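Local structure of HepC.19480.a.B1 (Helicobacter pylori, 6MTZ) at residues L184-F187 with E192-D195; D220-K225 with E236-I241. The protein is of unknown function but is probably a metal-dependent phosphoesterase of the DHH/DHHA1 family. All coordinates share one frame; numbering follows the deposited sequence.

The centre of interaction 1 lies about 5 Å from the centre of the chain and that of interaction 2 about 20 Å from it. Their centres are about 16 Å apart and their nearest atoms about 6 Å, so they do not touch directly; along the chain they follow in series. Shared neighbours relate them. Leu229 meets Leu184 of interaction 1 and both Met238 and Ile241 of interaction 2. Helix 190-203 supplies Asn193 to the first contact and, further along, Tyr196 and Leu200 to Lys225 of the second. Helix 238-251, which opens at Met238, packs Ala245 and Gln246 against Leu184 before the chain enters the mixed sheet.

Interaction 1: L184-F187 with E192-D195; sequences LNRF and ENRD
The carboxamide of Asn193 has one face overlain by the aliphatic part of Arg186 and its amino nitrogen ND2 directed at the carbonyl of Leu184. Over that face, Arg186 CB stands 4.0 Å from Asn193 CG, and Arg186 CG lies 3.8 Å from Asn193 OD1. The guanidinium does not stack on the amide: the two planes are 59° apart, and a bend at the third side-chain torsion carries the charged end away to a salt bridge with Glu45. Asn193 has CG anti to the backbone N (chi1 173°), which extends the amide from the helix toward the loop. There ND2 donates to Leu184 O at 2.7 Å, with a somewhat bent N-H...O angle of 142°; ND2 approaches nearly in line with the C=O bond of Leu184, and Leu184 O is tilted from the plane of the Asn193 amide. The CD1 branch of Leu184 makes a second contact, resting 3.3 Å from Glu192 O. Loop 184-187 is thereby folded back on the early turns of helix 190-203, the helix that directly follows it, while Tyr22 of helix 19-29 touches Arg186 and Asn193. An uncharged amide thus satisfies the Leu184 carbonyl, while the charge of Arg186 is paired with Glu45 and its aliphatic carbons alone cover the amide.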
ATOM      1  N   LEU A 184       4.157  -5.569  -6.447  1.00 29.07           N
ATOM      2  CA  LEU A 184       4.878  -4.369  -6.015  1.00 22.95           C
ATOM      3  C   LEU A 184       4.757  -4.255  -4.496  1.00 30.51           C
ATOM      4  O   LEU A 184       3.669  -3.962  -3.971  1.00 26.83           O
ATOM      5  CB  LEU A 184       4.339  -3.108  -6.697  1.00 23.01           C
ATOM      6  CG  LEU A 184       4.352  -3.048  -8.236  1.00 28.46           C
ATOM      7  CD1 LEU A 184       3.707  -1.756  -8.734  1.00 26.48           C
ATOM      8  CD2 LEU A 184       5.776  -3.173  -8.812  1.00 25.18           C
ATOM      9  N   ASN A 185       5.877  -4.463  -3.800  1.00 28.49           N
ATOM     10  CA  ASN A 185       5.908  -4.350  -2.344  1.00 28.30           C
ATOM     11  C   ASN A 185       5.286  -3.036  -1.882  1.00 33.18           C
ATOM     12  O   ASN A 185       5.687  -1.949  -2.327  1.00 23.34           O
ATOM     13  CB  ASN A 185       7.350  -4.445  -1.835  1.00 28.58           C
ATOM     14  CG  ASN A 185       7.438  -4.353  -0.319  1.00 32.07           C
ATOM     15  OD1 ASN A 185       7.572  -3.272   0.241  1.00 34.59           O
ATOM     16  ND2 ASN A 185       7.375  -5.504   0.350  1.00 31.14           N
ATOM     17  N   ARG A 186       4.313  -3.150  -0.969  1.00 26.51           N
ATOM     18  CA  ARG A 186       3.534  -1.983  -0.564  1.00 26.98           C
ATOM     19  C   ARG A 186       4.371  -1.012   0.256  1.00 28.41           C
ATOM     20  O   ARG A 186       4.252   0.211   0.085  1.00 30.17           O
ATOM     21  CB  ARG A 186       2.292  -2.409   0.225  1.00 24.28           C
ATOM     22  CG  ARG A 186       1.360  -1.237   0.569  1.00 25.93           C
ATOM     23  CD  ARG A 186      -0.016  -1.700   1.129  1.00 25.74           C
ATOM     24  NE  ARG A 186       0.062  -2.386   2.425  1.00 28.34           N
ATOM     25  CZ  ARG A 186      -0.009  -1.780   3.614  1.00 32.48           C
ATOM     26  NH1 ARG A 186      -0.165  -0.462   3.693  1.00 32.82           N
ATOM     27  NH2 ARG A 186       0.062  -2.491   4.731  1.00 33.73           N
ATOM     28  N   PHE A 187       5.232  -1.529   1.139  1.00 27.82           N
ATOM     29  CA  PHE A 187       6.042  -0.646   1.971  1.00 27.90           C
ATOM     30  C   PHE A 187       7.010   0.167   1.122  1.00 36.09           C
ATOM     31  O   PHE A 187       7.136   1.384   1.297  1.00 26.57           O
ATOM     32  CB  PHE A 187       6.835  -1.432   3.018  1.00 26.05           C
ATOM     33  CG  PHE A 187       7.665  -0.538   3.913  1.00 29.03           C
ATOM     34  CD1 PHE A 187       8.946  -0.159   3.557  1.00 37.91           C
ATOM     35  CD2 PHE A 187       7.123  -0.015   5.073  1.00 36.12           C
ATOM     36  CE1 PHE A 187       9.686   0.705   4.364  1.00 34.46           C
ATOM     37  CE2 PHE A 187       7.855   0.834   5.878  1.00 40.48           C
ATOM     38  CZ  PHE A 187       9.136   1.197   5.525  1.00 36.93           C
ATOM     39  N   GLU A 192       3.104   3.370  -6.178  1.00 26.01           N
ATOM     40  CA  GLU A 192       3.056   2.519  -7.364  1.00 24.49           C
ATOM     41  C   GLU A 192       2.251   1.264  -7.088  1.00 33.62           C
ATOM     42  O   GLU A 192       1.604   0.725  -7.995  1.00 27.91           O
ATOM     43  CB  GLU A 192       4.467   2.162  -7.831  1.00 29.96           C
ATOM     44  CG  GLU A 192       5.287   3.364  -8.325  1.00 30.48           C
ATOM     45  CD  GLU A 192       5.969   4.128  -7.194  1.00 36.75           C
ATOM     46  OE1 GLU A 192       5.749   3.766  -6.020  1.00 34.18           O
ATOM     47  OE2 GLU A 192       6.730   5.086  -7.482  1.00 38.81           O
ATOM     48  N   ASN A 193       2.257   0.805  -5.833  1.00 25.83           N
ATOM     49  CA  ASN A 193       1.402  -0.309  -5.450  1.00 16.42           C
ATOM     50  C   ASN A 193      -0.067   0.078  -5.571  1.00 24.33           C
ATOM     51  O   ASN A 193      -0.875  -0.684  -6.110  1.00 20.93           O
ATOM     52  CB  ASN A 193       1.753  -0.743  -4.027  1.00 19.59           C
ATOM     53  CG  ASN A 193       0.804  -1.785  -3.478  1.00 26.97           C
ATOM     54  OD1 ASN A 193      -0.202  -1.456  -2.861  1.00 33.12           O
ATOM     55  ND2 ASN A 193       1.141  -3.054  -3.672  1.00 45.94           N
ATOM     56  N   ARG A 194      -0.421   1.280  -5.111  1.00 30.69           N
ATOM     57  CA  ARG A 194      -1.814   1.711  -5.165  1.00 28.58           C
ATOM     58  C   ARG A 194      -2.263   1.939  -6.601  1.00 24.64           C
ATOM     59  O   ARG A 194      -3.356   1.513  -6.985  1.00 31.05           O
ATOM     60  CB  ARG A 194      -2.003   2.978  -4.340  1.00 23.09           C
ATOM     61  CG  ARG A 194      -3.427   3.546  -4.356  1.00 24.80           C
ATOM     62  CD  ARG A 194      -3.536   4.827  -3.478  1.00 20.47           C
ATOM     63  NE  ARG A 194      -2.980   4.625  -2.144  1.00 22.75           N
ATOM     64  CZ  ARG A 194      -1.777   5.029  -1.736  1.00 32.80           C
ATOM     65  NH1 ARG A 194      -0.954   5.683  -2.561  1.00 25.00           N
ATOM     66  NH2 ARG A 194      -1.394   4.768  -0.489  1.00 29.10           N
ATOM     67  N   ASP A 195      -1.419   2.585  -7.413  1.00 22.31           N
ATOM     68  CA  ASP A 195      -1.763   2.834  -8.809  1.00 19.90           C
ATOM     69  C   ASP A 195      -2.017   1.533  -9.556  1.00 24.04           C
ATOM     70  O   ASP A 195      -2.955   1.430 -10.359  1.00 23.93           O
ATOM     71  CB  ASP A 195      -0.635   3.607  -9.496  1.00 28.70           C
ATOM     72  CG  ASP A 195      -0.516   5.038  -9.006  1.00 34.95           C
ATOM     73  OD1 ASP A 195      -1.361   5.482  -8.200  1.00 37.43           O
ATOM     74  OD2 ASP A 195       0.430   5.723  -9.433  1.00 36.97           O
TER

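Interaction 2: D220-K225 with E236-I241; sequences DLFRLK and ETMDNI
Phe222 and Met238 reach for each other from opposite directions, and the meeting is made by one side of the ring and two carbons of the methionine. Phe222 CZ, the far end of the ring, comes 3.8 Å from Met238 CB, while the methyl Met238 CE approaches obliquely, 3.8 Å from Phe222 CE1. Bends at the second and third torsions of Met238 (chi2 60°, chi3 89°) swing that methyl toward helix 213-228, so that CE rather than SD meets the ring, beside CB. These residues join two consecutive helices, 213-228 and 238-251, across the loop between them; the second begins at Met238 and leads toward the mixed sheet, a route consistent with the interdomain connection of DHH/DHHA1 proteins. Its start is capped by Thr237, whose OG1 accepts from Asn240 N at 3.3 Å with an N-H...O angle of 159°. One turn on from Phe222, Lys225 supplies a second apolar surface to the same methyl, with Lys225 CB 3.9 Å from Met238 CE. The ammonium of Lys225 is engaged elsewhere, in a salt bridge with Glu183, and its chain also touches Tyr196 and Leu200 of helix 190-203.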
ATOM      1  N   ASP A 220      -8.746 -13.271 -17.846  1.00 23.34           N
ATOM      2  CA  ASP A 220      -7.960 -12.217 -18.484  1.00 27.99           C
ATOM      3  C   ASP A 220      -6.988 -11.550 -17.535  1.00 29.49           C
ATOM      4  O   ASP A 220      -6.082 -10.845 -17.994  1.00 23.24           O
ATOM      5  CB  ASP A 220      -8.866 -11.103 -19.055  1.00 20.07           C
ATOM      6  CG  ASP A 220      -9.462 -11.447 -20.417  1.00 30.66           C
ATOM      7  OD1 ASP A 220      -9.255 -12.571 -20.923  1.00 33.08           O
ATOM      8  OD2 ASP A 220     -10.158 -10.573 -20.978  1.00 34.16           O
ATOM      9  N   LEU A 221      -7.171 -11.742 -16.229  1.00 21.47           N
ATOM     10  CA  LEU A 221      -6.486 -10.910 -15.242  1.00 21.25           C
ATOM     11  C   LEU A 221      -4.969 -11.068 -15.294  1.00 21.62           C
ATOM     12  O   LEU A 221      -4.240 -10.075 -15.188  1.00 22.65           O
ATOM     13  CB  LEU A 221      -7.002 -11.247 -13.844  1.00 29.18           C
ATOM     14  CG  LEU A 221      -6.312 -10.522 -12.697  1.00 30.79           C
ATOM     15  CD1 LEU A 221      -6.337  -9.014 -12.882  1.00 24.99           C
ATOM     16  CD2 LEU A 221      -6.991 -10.897 -11.404  1.00 28.87           C
ATOM     17  N   PHE A 222      -4.474 -12.308 -15.427  1.00 29.06           N
ATOM     18  CA  PHE A 222      -3.033 -12.555 -15.344  1.00 23.19           C
ATOM     19  C   PHE A 222      -2.284 -11.763 -16.409  1.00 30.15           C
ATOM     20  O   PHE A 222      -1.308 -11.061 -16.110  1.00 20.48           O
ATOM     21  CB  PHE A 222      -2.742 -14.059 -15.478  1.00 19.59           C
ATOM     22  CG  PHE A 222      -1.269 -14.427 -15.321  1.00 22.84           C
ATOM     23  CD1 PHE A 222      -0.662 -14.420 -14.065  1.00 23.87           C
ATOM     24  CD2 PHE A 222      -0.512 -14.826 -16.418  1.00 28.45           C
ATOM     25  CE1 PHE A 222       0.677 -14.775 -13.908  1.00 25.17           C
ATOM     26  CE2 PHE A 222       0.847 -15.194 -16.277  1.00 27.87           C
ATOM     27  CZ  PHE A 222       1.436 -15.165 -15.022  1.00 30.89           C
ATOM     28  N   ARG A 223      -2.760 -11.833 -17.656  1.00 23.90           N
ATOM     29  CA  ARG A 223      -2.135 -11.082 -18.739  1.00 27.65           C
ATOM     30  C   ARG A 223      -2.245  -9.585 -18.480  1.00 27.18           C
ATOM     31  O   ARG A 223      -1.288  -8.834 -18.705  1.00 19.20           O
ATOM     32  CB  ARG A 223      -2.782 -11.462 -20.084  1.00 19.33           C
ATOM     33  CG  ARG A 223      -2.142 -10.797 -21.305  1.00 26.11           C
ATOM     34  CD  ARG A 223      -2.685 -11.317 -22.652  1.00 31.48           C
ATOM     35  NE  ARG A 223      -2.023 -10.616 -23.748  1.00 30.51           N
ATOM     36  CZ  ARG A 223      -0.917 -11.042 -24.350  1.00 23.33           C
ATOM     37  NH1 ARG A 223      -0.378 -12.197 -24.004  1.00 25.60           N
ATOM     38  NH2 ARG A 223      -0.357 -10.317 -25.310  1.00 28.77           N
ATOM     39  N   LEU A 224      -3.394  -9.138 -17.958  1.00 22.82           N
ATOM     40  CA  LEU A 224      -3.558  -7.726 -17.616  1.00 20.57           C
ATOM     41  C   LEU A 224      -2.546  -7.279 -16.570  1.00 17.18           C
ATOM     42  O   LEU A 224      -2.002  -6.175 -16.661  1.00 19.51           O
ATOM     43  CB  LEU A 224      -4.980  -7.451 -17.106  1.00 18.82           C
ATOM     44  CG  LEU A 224      -6.126  -7.550 -18.108  1.00 25.78           C
ATOM     45  CD1 LEU A 224      -7.463  -7.229 -17.400  1.00 21.09           C
ATOM     46  CD2 LEU A 224      -5.885  -6.610 -19.296  1.00 24.39           C
ATOM     47  N   LYS A 225      -2.298  -8.114 -15.557  1.00 18.84           N
ATOM     48  CA  LYS A 225      -1.328  -7.756 -14.526  1.00 23.53           C
ATOM     49  C   LYS A 225       0.064  -7.591 -15.116  1.00 23.12           C
ATOM     50  O   LYS A 225       0.793  -6.657 -14.753  1.00 24.28           O
ATOM     51  CB  LYS A 225      -1.306  -8.814 -13.418  1.00 19.65           C
ATOM     52  CG  LYS A 225      -2.628  -8.973 -12.655  1.00 22.89           C
ATOM     53  CD  LYS A 225      -2.518 -10.148 -11.653  1.00 18.76           C
ATOM     54  CE  LYS A 225      -1.451  -9.861 -10.589  1.00 18.97           C
ATOM     55  NZ  LYS A 225      -1.450 -10.901  -9.482  1.00 21.53           N
ATOM     56  N   GLU A 236       7.936 -12.416 -21.584  1.00 24.44           N
ATOM     57  CA  GLU A 236       8.493 -12.342 -20.238  1.00 28.62           C
ATOM     58  C   GLU A 236       7.637 -13.106 -19.232  1.00 31.15           C
ATOM     59  O   GLU A 236       6.404 -13.107 -19.323  1.00 22.41           O
ATOM     60  CB  GLU A 236       8.632 -10.876 -19.792  1.00 27.13           C
ATOM     61  CG  GLU A 236       9.456 -10.022 -20.756  1.00 37.09           C
ATOM     62  CD  GLU A 236       9.531  -8.566 -20.337  1.00 43.85           C
ATOM     63  OE1 GLU A 236       8.472  -7.940 -20.133  1.00 38.92           O
ATOM     64  OE2 GLU A 236      10.657  -8.046 -20.213  1.00 54.49           O
ATOM     65  N   THR A 237       8.295 -13.741 -18.262  1.00 29.58           N
ATOM     66  CA  THR A 237       7.584 -14.381 -17.161  1.00 26.56           C
ATOM     67  C   THR A 237       7.184 -13.357 -16.108  1.00 28.15           C
ATOM     68  O   THR A 237       7.745 -12.262 -16.018  1.00 24.77           O
ATOM     69  CB  THR A 237       8.437 -15.455 -16.476  1.00 19.90           C
ATOM     70  OG1 THR A 237       9.552 -14.820 -15.835  1.00 22.61           O
ATOM     71  CG2 THR A 237       8.915 -16.518 -17.478  1.00 22.57           C
ATOM     72  N   MET A 238       6.210 -13.742 -15.283  1.00 23.70           N
ATOM     73  CA  MET A 238       5.734 -12.832 -14.248  1.00 18.11           C
ATOM     74  C   MET A 238       6.835 -12.532 -13.242  1.00 26.78           C
ATOM     75  O   MET A 238       7.004 -11.381 -12.818  1.00 24.68           O
ATOM     76  CB  MET A 238       4.511 -13.426 -13.558  1.00 19.37           C
ATOM     77  CG  MET A 238       3.999 -12.591 -12.399  1.00 28.17           C
ATOM     78  SD  MET A 238       3.513 -10.926 -12.907  1.00 29.44           S
ATOM     79  CE  MET A 238       1.803 -11.194 -13.326  1.00 26.50           C
ATOM     80  N   ASP A 239       7.630 -13.550 -12.881  1.00 30.86           N
ATOM     81  CA  ASP A 239       8.683 -13.334 -11.893  1.00 38.06           C
ATOM     82  C   ASP A 239       9.760 -12.385 -12.421  1.00 31.16           C
ATOM     83  O   ASP A 239      10.292 -11.580 -11.651  1.00 30.86           O
ATOM     84  CB  ASP A 239       9.276 -14.677 -11.411  1.00 26.52           C
ATOM     85  CG  ASP A 239       9.731 -15.585 -12.555  1.00 41.30           C
ATOM     86  OD1 ASP A 239      10.792 -15.312 -13.145  1.00 36.67           O
ATOM     87  OD2 ASP A 239       9.042 -16.589 -12.857  1.00 41.05           O
ATOM     88  N   ASN A 240      10.049 -12.387 -13.725  1.00 25.80           N
ATOM     89  CA  ASN A 240      10.976 -11.361 -14.206  1.00 21.60           C
ATOM     90  C   ASN A 240      10.302 -10.010 -14.398  1.00 21.72           C
ATOM     91  O   ASN A 240      10.949  -8.971 -14.228  1.00 32.04           O
ATOM     92  CB  ASN A 240      11.658 -11.810 -15.494  1.00 28.16           C
ATOM     93  CG  ASN A 240      12.636 -12.929 -15.243  1.00 29.39           C
ATOM     94  OD1 ASN A 240      13.246 -13.001 -14.176  1.00 34.82           O
ATOM     95  ND2 ASN A 240      12.767 -13.828 -16.200  1.00 23.99           N
ATOM     96  N   ILE A 241       9.017  -9.990 -14.756  1.00 21.52           N
ATOM     97  CA  ILE A 241       8.322  -8.714 -14.893  1.00 22.88           C
ATOM     98  C   ILE A 241       8.222  -8.016 -13.543  1.00 28.83           C
ATOM     99  O   ILE A 241       8.466  -6.807 -13.439  1.00 28.76           O
ATOM    100  CB  ILE A 241       6.943  -8.931 -15.528  1.00 20.57           C
ATOM    101  CG1 ILE A 241       7.139  -9.397 -16.982  1.00 24.36           C
ATOM    102  CG2 ILE A 241       6.078  -7.646 -15.440  1.00 22.25           C
ATOM    103  CD1 ILE A 241       5.868  -9.921 -17.596  1.00 22.73           C
TER